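Putative uncharacterized protein (PDB 4G7X) is the N-terminal N1 domain of the minor coat protein pIII of phage CTXphi, probably binding a host envelope protein, TolA, during infection. Local coordinates at residues L43-D48 with F52-L57; N80-D85 with A89-C94. All coordinates share one frame; numbering follows the deposited sequence. Where two conformers were deposited one is given.

Interaction 1 (L43-D48 with F52-L57); sequences LDIEKD and FVWSCL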
loop_
_atom_site.group_PDB
_atom_site.type_symbol
_atom_site.label_atom_id
_atom_site.label_comp_id
_atom_site.label_asym_id
_atom_site.label_seq_id
_atom_site.Cartn_x
_atom_site.Cartn_y
_atom_site.Cartn_z
ATOM N N LEU A 43 -12.549 6.864 -5.236
ATOM C CA LEU A 43 -12.202 5.784 -4.316
ATOM C C LEU A 43 -12.882 5.987 -2.980
ATOM O O LEU A 43 -13.006 7.117 -2.517
ATOM C CB LEU A 43 -10.688 5.739 -4.085
ATOM C CG LEU A 43 -9.726 5.739 -5.277
ATOM C CD1 LEU A 43 -8.297 5.518 -4.802
ATOM C CD2 LEU A 43 -10.104 4.697 -6.319
ATOM N N ASP A 44 -13.287 4.884 -2.355
ATOM C CA ASP A 44 -13.842 4.899 -1.004
ATOM C C ASP A 44 -12.941 4.150 -0.024
ATOM O O ASP A 44 -12.323 3.143 -0.367
ATOM C CB ASP A 44 -15.236 4.261 -0.977
ATOM C CG ASP A 44 -16.290 5.084 -1.700
ATOM O OD1 ASP A 44 -16.051 6.259 -2.031
ATOM O OD2 ASP A 44 -17.388 4.536 -1.928
ATOM N N ILE A 45 -12.883 4.652 1.203
ATOM C CA ILE A 45 -12.151 3.996 2.284
ATOM C C ILE A 45 -12.624 2.552 2.498
ATOM O O ILE A 45 -13.824 2.268 2.484
ATOM C CB ILE A 45 -12.251 4.833 3.588
ATOM C CG1 ILE A 45 -11.374 4.256 4.713
ATOM C CG2 ILE A 45 -13.698 4.970 4.050
ATOM C CD1 ILE A 45 -9.882 4.439 4.509
ATOM N N GLU A 46 -11.670 1.647 2.687
ATOM C CA GLU A 46 -11.987 0.249 2.961
ATOM C C GLU A 46 -12.264 0.021 4.432
ATOM O O GLU A 46 -11.688 0.681 5.297
ATOM C CB GLU A 46 -10.849 -0.659 2.513
ATOM C CG GLU A 46 -10.635 -0.634 1.014
ATOM C CD GLU A 46 -9.788 -1.788 0.547
ATOM O OE1 GLU A 46 -10.273 -2.940 0.592
ATOM O OE2 GLU A 46 -8.648 -1.540 0.121
ATOM N N LYS A 47 -13.159 -0.922 4.700
ATOM C CA LYS A 47 -13.516 -1.300 6.054
ATOM C C LYS A 47 -13.497 -2.818 6.129
ATOM O O LYS A 47 -14.036 -3.483 5.247
ATOM C CB LYS A 47 -14.907 -0.764 6.388
ATOM C CG LYS A 47 -15.311 -0.903 7.848
ATOM C CD LYS A 47 -16.600 -0.136 8.105
ATOM C CE LYS A 47 -17.045 -0.250 9.553
ATOM N NZ LYS A 47 -17.781 -1.513 9.840
ATOM N N ASP A 48 -12.847 -3.359 7.155
ATOM C CA ASP A 48 -12.870 -4.805 7.386
ATOM C C ASP A 48 -13.484 -5.098 8.758
ATOM O O ASP A 48 -14.110 -4.216 9.346
ATOM C CB ASP A 48 -11.472 -5.427 7.192
ATOM C CG ASP A 48 -10.447 -4.957 8.226
ATOM O OD1 ASP A 48 -10.825 -4.351 9.248
ATOM O OD2 ASP A 48 -9.241 -5.214 8.019
ATOM N N PHE A 52 -12.446 0.740 9.874
ATOM C CA PHE A 52 -11.798 1.338 8.712
ATOM C C PHE A 52 -10.317 0.988 8.695
ATOM O O PHE A 52 -9.668 0.953 9.739
ATOM C CB PHE A 52 -11.997 2.854 8.708
ATOM C CG PHE A 52 -13.420 3.266 8.484
ATOM C CD1 PHE A 52 -14.162 3.837 9.513
ATOM C CD2 PHE A 52 -14.024 3.058 7.253
ATOM C CE1 PHE A 52 -15.483 4.207 9.300
ATOM C CE2 PHE A 52 -15.344 3.420 7.035
ATOM C CZ PHE A 52 -16.077 3.996 8.063
ATOM N N VAL A 53 -9.795 0.709 7.506
ATOM C CA VAL A 53 -8.383 0.366 7.358
ATOM C C VAL A 53 -7.599 1.673 7.226
ATOM O O VAL A 53 -7.285 2.130 6.126
ATOM C CB VAL A 53 -8.138 -0.587 6.173
ATOM C CG1 VAL A 53 -6.705 -1.097 6.208
ATOM C CG2 VAL A 53 -9.118 -1.755 6.218
ATOM N N TRP A 54 -7.294 2.248 8.385
ATOM C CA TRP A 54 -6.835 3.625 8.529
ATOM C C TRP A 54 -6.030 3.738 9.786
ATOM O O TRP A 54 -6.390 3.155 10.807
ATOM C CB TRP A 54 -8.047 4.550 8.634
ATOM C CG TRP A 54 -7.716 5.973 9.009
ATOM C CD1 TRP A 54 -7.473 6.484 10.282
ATOM C CD2 TRP A 54 -7.577 7.117 8.104
ATOM N NE1 TRP A 54 -7.194 7.823 10.230
ATOM C CE2 TRP A 54 -7.244 8.269 8.950
ATOM C CE3 TRP A 54 -7.691 7.297 6.731
ATOM C CZ2 TRP A 54 -7.053 9.534 8.420
ATOM C CZ3 TRP A 54 -7.487 8.576 6.207
ATOM C CH2 TRP A 54 -7.170 9.666 7.032
ATOM N N SER A 55 -4.943 4.506 9.741
ATOM C CA SER A 55 -4.209 4.843 10.960
ATOM C C SER A 55 -3.449 6.151 10.807
ATOM O O SER A 55 -3.140 6.563 9.693
ATOM C CB SER A 55 -3.262 3.707 11.368
ATOM O OG SER A 55 -2.284 3.459 10.376
ATOM N N CYS A 56 -3.175 6.807 11.932
ATOM C CA CYS A 56 -2.305 7.985 11.947
ATOM C C CYS A 56 -1.033 7.659 12.731
ATOM O O CYS A 56 -1.092 6.978 13.763
ATOM C CB CYS A 56 -3.028 9.223 12.497
ATOM S SG CYS A 56 -4.514 9.691 11.563
ATOM N N LEU A 57 0.102 8.135 12.221
ATOM C CA LEU A 57 1.419 7.829 12.780
ATOM C C LEU A 57 2.239 9.096 13.000
ATOM O O LEU A 57 2.049 10.096 12.311
ATOM C CB LEU A 57 2.198 6.901 11.844
ATOM C CG LEU A 57 1.487 5.732 11.166
ATOM C CD1 LEU A 57 0.587 6.234 10.050
ATOM C CD2 LEU A 57 2.512 4.753 10.617
#
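Two neighbouring antiparallel strands, 41-48 and 51-59, form a beta hairpin here, and Lys47 faces Phe52 across it as a non-hydrogen-bonded pair whose CA atoms lie 4.1 Å apart. The pairing is short: beyond Val53, the centre of an inverse gamma turn, strand 51-59 diverges. One backbone bond fastens the pair, with Val53 N donating to Glu46 O over 2.9 Å; the hydrogen is nearly in line (172°). The same oxygen receives a CA-H...O contact from Phe52 CA at 3.5 Å.

On the side bearing Lys47 and Phe52, Phe52 CG lies opposite its own carbonyl carbon (chi1 -67°), which sets the CD2-CE2 edge of the ring beside Ile45. Lys47 CD lies over one ring face, 4.2 Å from the centroid but displaced toward the rim, a CH-pi contact. Ile45 CG2 meets Phe52 CE2 obliquely at 3.7 Å. On the opposite side, Val53 CG2 lies 3.9 Å from Asp48 OD2, the two side chains crossing at about a right angle. There the other protein of the assembly packs on Val53, and its basic side chains form salt bridges with Glu46 OE1 and Asp48 OD2; Ser21 also bonds Glu46, and Tyr50 N holds Asp48 OD1. The divergence is still bridged by Ile45 CD1, which reaches the indole edge of Trp54 at CE3, 4.2 Å away.

Interaction 2 (N80-D85 with A89-C94); sequences NWPMCD and ASAERC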
loop_
_atom_site.group_PDB
_atom_site.type_symbol
_atom_site.label_atom_id
_atom_site.label_comp_id
_atom_site.label_asym_id
_atom_site.label_seq_id
_atom_site.Cartn_x
_atom_site.Cartn_y
_atom_site.Cartn_z
ATOM N N ASN A 80 -17.170 19.448 -7.017
ATOM C CA ASN A 80 -16.485 20.658 -6.587
ATOM C C ASN A 80 -15.985 20.462 -5.165
ATOM O O ASN A 80 -16.623 20.887 -4.198
ATOM C CB ASN A 80 -17.406 21.880 -6.688
ATOM C CG ASN A 80 -16.677 23.185 -6.436
ATOM O OD1 ASN A 80 -15.453 23.223 -6.320
ATOM N ND2 ASN A 80 -17.435 24.270 -6.353
ATOM N N TRP A 81 -14.846 19.785 -5.057
ATOM C CA TRP A 81 -14.235 19.464 -3.773
ATOM C C TRP A 81 -12.894 20.120 -3.628
ATOM O O TRP A 81 -12.233 20.405 -4.628
ATOM C CB TRP A 81 -14.035 17.959 -3.642
ATOM C CG TRP A 81 -15.278 17.129 -3.468
ATOM C CD1 TRP A 81 -16.582 17.558 -3.226
ATOM C CD2 TRP A 81 -15.352 15.668 -3.473
ATOM N NE1 TRP A 81 -17.433 16.488 -3.107
ATOM C CE2 TRP A 81 -16.755 15.323 -3.237
ATOM C CE3 TRP A 81 -14.424 14.647 -3.643
ATOM C CZ2 TRP A 81 -17.190 14.004 -3.191
ATOM C CZ3 TRP A 81 -14.870 13.326 -3.583
ATOM C CH2 TRP A 81 -16.222 13.014 -3.365
ATOM N N PRO A 82 -12.452 20.341 -2.376
ATOM C CA PRO A 82 -11.109 20.850 -2.135
ATOM C C PRO A 82 -10.050 19.786 -2.399
ATOM O O PRO A 82 -10.364 18.596 -2.483
ATOM C CB PRO A 82 -11.127 21.188 -0.641
ATOM C CG PRO A 82 -12.094 20.215 -0.063
ATOM C CD PRO A 82 -13.149 20.006 -1.119
ATOM N N MET A 83 -8.804 20.214 -2.532
ATOM C CA MET A 83 -7.686 19.290 -2.609
ATOM C C MET A 83 -7.468 18.647 -1.243
ATOM O O MET A 83 -7.610 19.306 -0.208
ATOM C CB MET A 83 -6.418 20.015 -3.070
ATOM C CG MET A 83 -6.539 20.672 -4.445
ATOM S SD MET A 83 -6.969 19.539 -5.785
ATOM C CE MET A 83 -5.535 18.476 -5.805
ATOM N N CYS A 84 -7.154 17.355 -1.236
ATOM C CA CYS A 84 -6.812 16.683 0.015
ATOM C C CYS A 84 -5.609 17.364 0.651
ATOM O O CYS A 84 -4.676 17.774 -0.045
ATOM C CB CYS A 84 -6.506 15.200 -0.221
ATOM S SG CYS A 84 -7.836 14.268 -1.019
ATOM N N ASP A 85 -5.638 17.489 1.973
ATOM C CA ASP A 85 -4.520 18.066 2.706
ATOM C C ASP A 85 -3.585 16.950 3.129
ATOM O O ASP A 85 -3.980 16.025 3.843
ATOM C CB ASP A 85 -5.011 18.859 3.921
ATOM C CG ASP A 85 -3.924 19.741 4.533
ATOM O OD1 ASP A 85 -4.263 20.650 5.314
ATOM O OD2 ASP A 85 -2.731 19.530 4.249
ATOM N N ALA A 89 -5.058 18.773 8.623
ATOM C CA ALA A 89 -6.274 17.967 8.595
ATOM C C ALA A 89 -7.018 18.109 7.276
ATOM O O ALA A 89 -7.388 19.214 6.872
ATOM C CB ALA A 89 -7.180 18.334 9.755
ATOM N N SER A 90 -7.223 16.982 6.601
ATOM C CA SER A 90 -7.884 16.962 5.299
ATOM C C SER A 90 -9.404 16.999 5.425
ATOM O O SER A 90 -9.964 16.577 6.437
ATOM C CB SER A 90 -7.467 15.696 4.548
ATOM O OG SER A 90 -7.903 15.717 3.198
ATOM N N ALA A 91 -10.074 17.498 4.389
ATOM C CA ALA A 91 -11.520 17.306 4.262
ATOM C C ALA A 91 -11.794 15.821 4.045
ATOM O O ALA A 91 -10.931 15.104 3.531
ATOM C CB ALA A 91 -12.050 18.126 3.099
ATOM N N GLU A 92 -12.974 15.347 4.435
ATOM C CA GLU A 92 -13.265 13.916 4.311
ATOM C C GLU A 92 -13.751 13.506 2.919
ATOM O O GLU A 92 -13.948 12.320 2.662
ATOM C CB GLU A 92 -14.234 13.435 5.395
ATOM C CG GLU A 92 -15.633 14.006 5.281
ATOM C CD GLU A 92 -15.710 15.443 5.745
ATOM O OE1 GLU A 92 -14.814 15.885 6.498
ATOM O OE2 GLU A 92 -16.677 16.127 5.359
ATOM N N ARG A 93 -13.950 14.487 2.038
ATOM C CA ARG A 93 -14.155 14.228 0.608
ATOM C C ARG A 93 -13.297 15.222 -0.138
ATOM O O ARG A 93 -13.451 16.430 0.031
ATOM C CB ARG A 93 -15.620 14.373 0.206
ATOM C CG ARG A 93 -16.464 13.226 0.701
ATOM C CD ARG A 93 -17.888 13.269 0.187
ATOM N NE ARG A 93 -18.522 12.013 0.565
ATOM C CZ ARG A 93 -18.992 11.762 1.784
ATOM N NH1 ARG A 93 -18.936 12.699 2.720
ATOM N NH2 ARG A 93 -19.526 10.580 2.062
ATOM N N CYS A 94 -12.362 14.726 -0.938
ATOM C CA CYS A 94 -11.372 15.616 -1.527
ATOM C C CYS A 94 -10.755 15.060 -2.801
ATOM O O CYS A 94 -10.873 13.870 -3.086
ATOM C CB CYS A 94 -10.287 15.951 -0.490
ATOM S SG CYS A 94 -9.433 14.524 0.234
HETATM O O HOH W 1 -8.651 19.010 2.347
#
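Cys84 and Cys94 close a disulfide loop that ties the irregular chain of 80-85 to the start of strand 93-95. Their SG atoms are 2.0 Å apart, and the torsion about the S-S bond, 94°, is close to the relaxed value. Beside the bridge, Cys94 CA passes 3.3 Å from Pro82 O.

Toward the N-terminal end of this contact, the indole of Trp81 lies against Arg93. Arg93 CB sits over the centre of the six-membered ring, 3.6 Å from its centroid, as a CH-pi contact. From there the chain runs extended past the rim, bringing CD to 3.5 Å from Trp81 CZ2; the guanidinium plane is turned 64° from the indole, so the groups do not stack. Pro82 CG packs on Ala91 CB.

At the far end, Ser90 OG points away from its own backbone N (chi1 -171°), accepting the N-H of Asp85, with Asp85 N and Ser90 OG 3.1 Å apart, and donating in turn to Ala91 O. These two bonds fix the hydroxyl. Farther out, Asp85 OD2 holds the intervening turn by taking Ser87 N and Gly88 N, while Ser30 OG bonds Ser90 N. Cys94 pairs through its backbone with Ser35, anchoring the loop to strand 35-38. One water completes the link, accepting from Ala91 N at 2.9 Å and donating to Met83 O at 2.8 Å.

Along the chain the two contacts come in series: the hairpin of interaction 1 is complete before the disulfide-closed loop of interaction 2 begins. Their centres are 16 Å apart and their nearest atoms about 7 Å, so neither touches the other, but both reach the same mixed sheet. Strand 35-38 is the shared neighbour, antiparallel to strand 41-48 of interaction 1 and parallel to strand 93-95 of interaction 2. The other protein of the assembly contacts residues of the 43-48 and 52-57 segments but none of 80-85 or 89-94. Thus the hairpin meets the partner protein, consistent with a part in binding, whereas the Cys84-Cys94 loop is fastened to the sheet away from it.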